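Local coordinates for mandelate racemase/muconate lactonizing protein (Paenibacillus sp., PDB 3VCC) that probably dehydrates D-galacturonate as a magnesium-dependent member of the enolase superfamily, at residues A[229-234]-A[332-337]. Residues are numbered along the deposited sequence; the frame is centred on the assembly and turned at random.
Sequences LYWLEE and FEFVEY. With MG (magnesium ion), chain D; MG (magnesium ion), chain C.
Y230 and E333 mark the closest backbone approach of 229-234 and 332-337, yet their CA atoms stay 10.9 Å apart, so the two segments meet through side chains alone, a worked example of a barrel strand and the loop leading into another strand joined across the barrel interior. The Y230 hydroxyl OH donates to E333 OE1 over a very short 2.4 Å, with phenol ring and carboxylate nearly coplanar, 21° apart. A bend of E333 at chi2 (-76°) brings OE1 to the ring edge, in plane, and its OE2 forms a salt bridge with R307. The F334 ring turns an edge toward the Y230 face in an offset edge-to-face pair, planes at 79°, while its CD2 packs 3.9 Å from W231 CZ3, completing an aromatic cluster. W231 NE1 also donates to E233 OE1, on the anti lone pair, in a bent 3.2 Å bond, the acceptor lying off the indole plane. Trading the W231 indole for an alanine is likely to open a gap beside F334 and deprive E233 of one second-shell donor. E233 OE2 binds one magnesium ion with D207 and E263; adjacent E234 binds a second. Strand 229-233 lies between parallel strands 204-207 and 258-261, whereas 335-337 pairs with 126-135, whose Y131 meets F334 edge-to-face.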
loop_
_atom_site.group_PDB
_atom_site.type_symbol
_atom_site.label_atom_id
_atom_site.label_comp_id
_atom_site.label_asym_id
_atom_site.label_seq_id
_atom_site.Cartn_x
_atom_site.Cartn_y
_atom_site.Cartn_z
ATOM N N LEU A 229 -18.641 3.994 9.739
ATOM C CA LEU A 229 -17.615 4.045 8.708
ATOM C C LEU A 229 -16.318 4.506 9.348
ATOM O O LEU A 229 -16.314 5.486 10.115
ATOM C CB LEU A 229 -18.024 5.041 7.626
ATOM C CG LEU A 229 -19.324 4.746 6.894
ATOM C CD1 LEU A 229 -19.697 5.924 5.988
ATOM C CD2 LEU A 229 -19.196 3.459 6.088
ATOM N N TYR A 230 -15.226 3.817 9.045
ATOM C CA TYR A 230 -13.945 4.149 9.647
ATOM C C TYR A 230 -13.301 5.323 8.927
ATOM O O TYR A 230 -12.838 6.281 9.564
ATOM C CB TYR A 230 -13.017 2.938 9.668
ATOM C CG TYR A 230 -11.740 3.210 10.422
ATOM C CD1 TYR A 230 -11.726 3.286 11.812
ATOM C CD2 TYR A 230 -10.546 3.411 9.747
ATOM C CE1 TYR A 230 -10.546 3.545 12.504
ATOM C CE2 TYR A 230 -9.368 3.661 10.428
ATOM C CZ TYR A 230 -9.375 3.730 11.805
ATOM O OH TYR A 230 -8.193 3.983 12.471
ATOM N N TRP A 231 -13.258 5.261 7.602
ATOM C CA TRP A 231 -12.802 6.430 6.858
ATOM C C TRP A 231 -13.446 6.609 5.497
ATOM O O TRP A 231 -14.017 5.676 4.920
ATOM C CB TRP A 231 -11.259 6.511 6.800
ATOM C CG TRP A 231 -10.496 5.692 5.741
ATOM C CD1 TRP A 231 -10.804 5.518 4.410
ATOM C CD2 TRP A 231 -9.265 4.987 5.958
ATOM N NE1 TRP A 231 -9.841 4.745 3.800
ATOM C CE2 TRP A 231 -8.890 4.400 4.728
ATOM C CE3 TRP A 231 -8.446 4.793 7.079
ATOM C CZ2 TRP A 231 -7.727 3.620 4.589
ATOM C CZ3 TRP A 231 -7.287 4.006 6.941
ATOM C CH2 TRP A 231 -6.943 3.437 5.702
ATOM N N LEU A 232 -13.342 7.835 5.009
ATOM C CA LEU A 232 -13.843 8.244 3.721
ATOM C C LEU A 232 -12.652 8.727 2.926
ATOM O O LEU A 232 -11.987 9.701 3.297
ATOM C CB LEU A 232 -14.839 9.396 3.886
ATOM C CG LEU A 232 -15.133 10.236 2.647
ATOM C CD1 LEU A 232 -15.830 9.377 1.570
ATOM C CD2 LEU A 232 -15.967 11.468 3.027
ATOM N N GLU A 233 -12.392 8.036 1.829
ATOM C CA GLU A 233 -11.179 8.231 1.053
ATOM C C GLU A 233 -11.505 8.849 -0.307
ATOM O O GLU A 233 -12.385 8.360 -1.022
ATOM C CB GLU A 233 -10.481 6.881 0.860
ATOM C CG GLU A 233 -9.330 6.897 -0.152
ATOM C CD GLU A 233 -8.534 5.593 -0.138
ATOM O OE1 GLU A 233 -8.658 4.816 0.828
ATOM O OE2 GLU A 233 -7.780 5.347 -1.090
ATOM N N GLU A 234 -10.795 9.922 -0.649
ATOM C CA GLU A 234 -10.929 10.577 -1.944
ATOM C C GLU A 234 -12.390 10.786 -2.385
ATOM O O GLU A 234 -12.791 10.351 -3.469
ATOM C CB GLU A 234 -10.138 9.825 -3.024
ATOM C CG GLU A 234 -8.615 9.832 -2.778
ATOM C CD GLU A 234 -7.802 9.834 -4.066
ATOM O OE1 GLU A 234 -7.879 8.868 -4.857
ATOM O OE2 GLU A 234 -7.044 10.798 -4.286
ATOM N N PHE A 332 0.528 4.018 12.361
ATOM C CA PHE A 332 0.341 3.227 11.154
ATOM C C PHE A 332 -1.029 2.582 11.215
ATOM O O PHE A 332 -1.342 1.874 12.168
ATOM C CB PHE A 332 1.438 2.157 11.034
ATOM C CG PHE A 332 1.381 1.385 9.748
ATOM C CD1 PHE A 332 0.563 0.272 9.631
ATOM C CD2 PHE A 332 2.139 1.782 8.654
ATOM C CE1 PHE A 332 0.504 -0.447 8.447
ATOM C CE2 PHE A 332 2.086 1.062 7.456
ATOM C CZ PHE A 332 1.268 -0.051 7.360
ATOM N N GLU A 333 -1.848 2.798 10.193
ATOM C CA GLU A 333 -3.215 2.277 10.220
ATOM C C GLU A 333 -3.361 0.810 9.789
ATOM O O GLU A 333 -3.770 -0.043 10.579
ATOM C CB GLU A 333 -4.117 3.142 9.337
ATOM C CG GLU A 333 -4.351 4.521 9.891
ATOM C CD GLU A 333 -5.328 4.519 11.036
ATOM O OE1 GLU A 333 -6.422 3.949 10.864
ATOM O OE2 GLU A 333 -5.005 5.078 12.106
ATOM N N PHE A 334 -3.062 0.539 8.523
ATOM C CA PHE A 334 -3.361 -0.748 7.908
ATOM C C PHE A 334 -2.404 -1.043 6.771
ATOM O O PHE A 334 -1.936 -0.132 6.083
ATOM C CB PHE A 334 -4.726 -0.714 7.228
ATOM C CG PHE A 334 -5.914 -0.710 8.155
ATOM C CD1 PHE A 334 -6.281 -1.852 8.844
ATOM C CD2 PHE A 334 -6.740 0.400 8.216
ATOM C CE1 PHE A 334 -7.399 -1.866 9.642
ATOM C CE2 PHE A 334 -7.871 0.394 9.012
ATOM C CZ PHE A 334 -8.202 -0.743 9.727
ATOM N N VAL A 335 -2.162 -2.325 6.547
ATOM C CA VAL A 335 -1.669 -2.796 5.259
ATOM C C VAL A 335 -2.862 -2.943 4.300
ATOM O O VAL A 335 -3.861 -3.596 4.625
ATOM C CB VAL A 335 -0.923 -4.135 5.415
ATOM C CG1 VAL A 335 -0.598 -4.727 4.057
ATOM C CG2 VAL A 335 0.347 -3.932 6.231
ATOM N N GLU A 336 -2.777 -2.298 3.140
ATOM C CA GLU A 336 -3.816 -2.423 2.117
ATOM C C GLU A 336 -3.580 -3.735 1.372
ATOM O O GLU A 336 -2.581 -3.889 0.676
ATOM C CB GLU A 336 -3.759 -1.220 1.166
ATOM C CG GLU A 336 -4.774 -1.248 0.043
ATOM C CD GLU A 336 -4.916 0.092 -0.652
ATOM O OE1 GLU A 336 -4.045 0.978 -0.464
ATOM O OE2 GLU A 336 -5.911 0.264 -1.377
ATOM N N TYR A 337 -4.492 -4.688 1.532
ATOM C CA TYR A 337 -4.230 -6.039 1.058
ATOM C C TYR A 337 -5.038 -6.457 -0.175
ATOM O O TYR A 337 -6.258 -6.312 -0.223
ATOM C CB TYR A 337 -4.448 -7.044 2.193
ATOM C CG TYR A 337 -3.970 -8.430 1.854
ATOM C CD1 TYR A 337 -4.831 -9.357 1.286
ATOM C CD2 TYR A 337 -2.644 -8.798 2.060
ATOM C CE1 TYR A 337 -4.390 -10.629 0.951
ATOM C CE2 TYR A 337 -2.192 -10.068 1.731
ATOM C CZ TYR A 337 -3.074 -10.980 1.178
ATOM O OH TYR A 337 -2.630 -12.244 0.852
HETATM MG MG MG D . -7.899 5.033 -3.145
HETATM MG MG MG C . -6.770 12.833 -3.644
HETATM O O HOH W 1 -5.050 3.634 -0.439
HETATM O O HOH W 2 -8.873 6.793 -4.047
HETATM O O HOH W 3 -7.057 3.067 -2.573
HETATM O O HOH W 4 -8.946 13.119 -3.551
HETATM O O HOH W 5 -4.540 12.644 -3.559
HETATM O O HOH W 6 -6.797 13.362 -5.809
#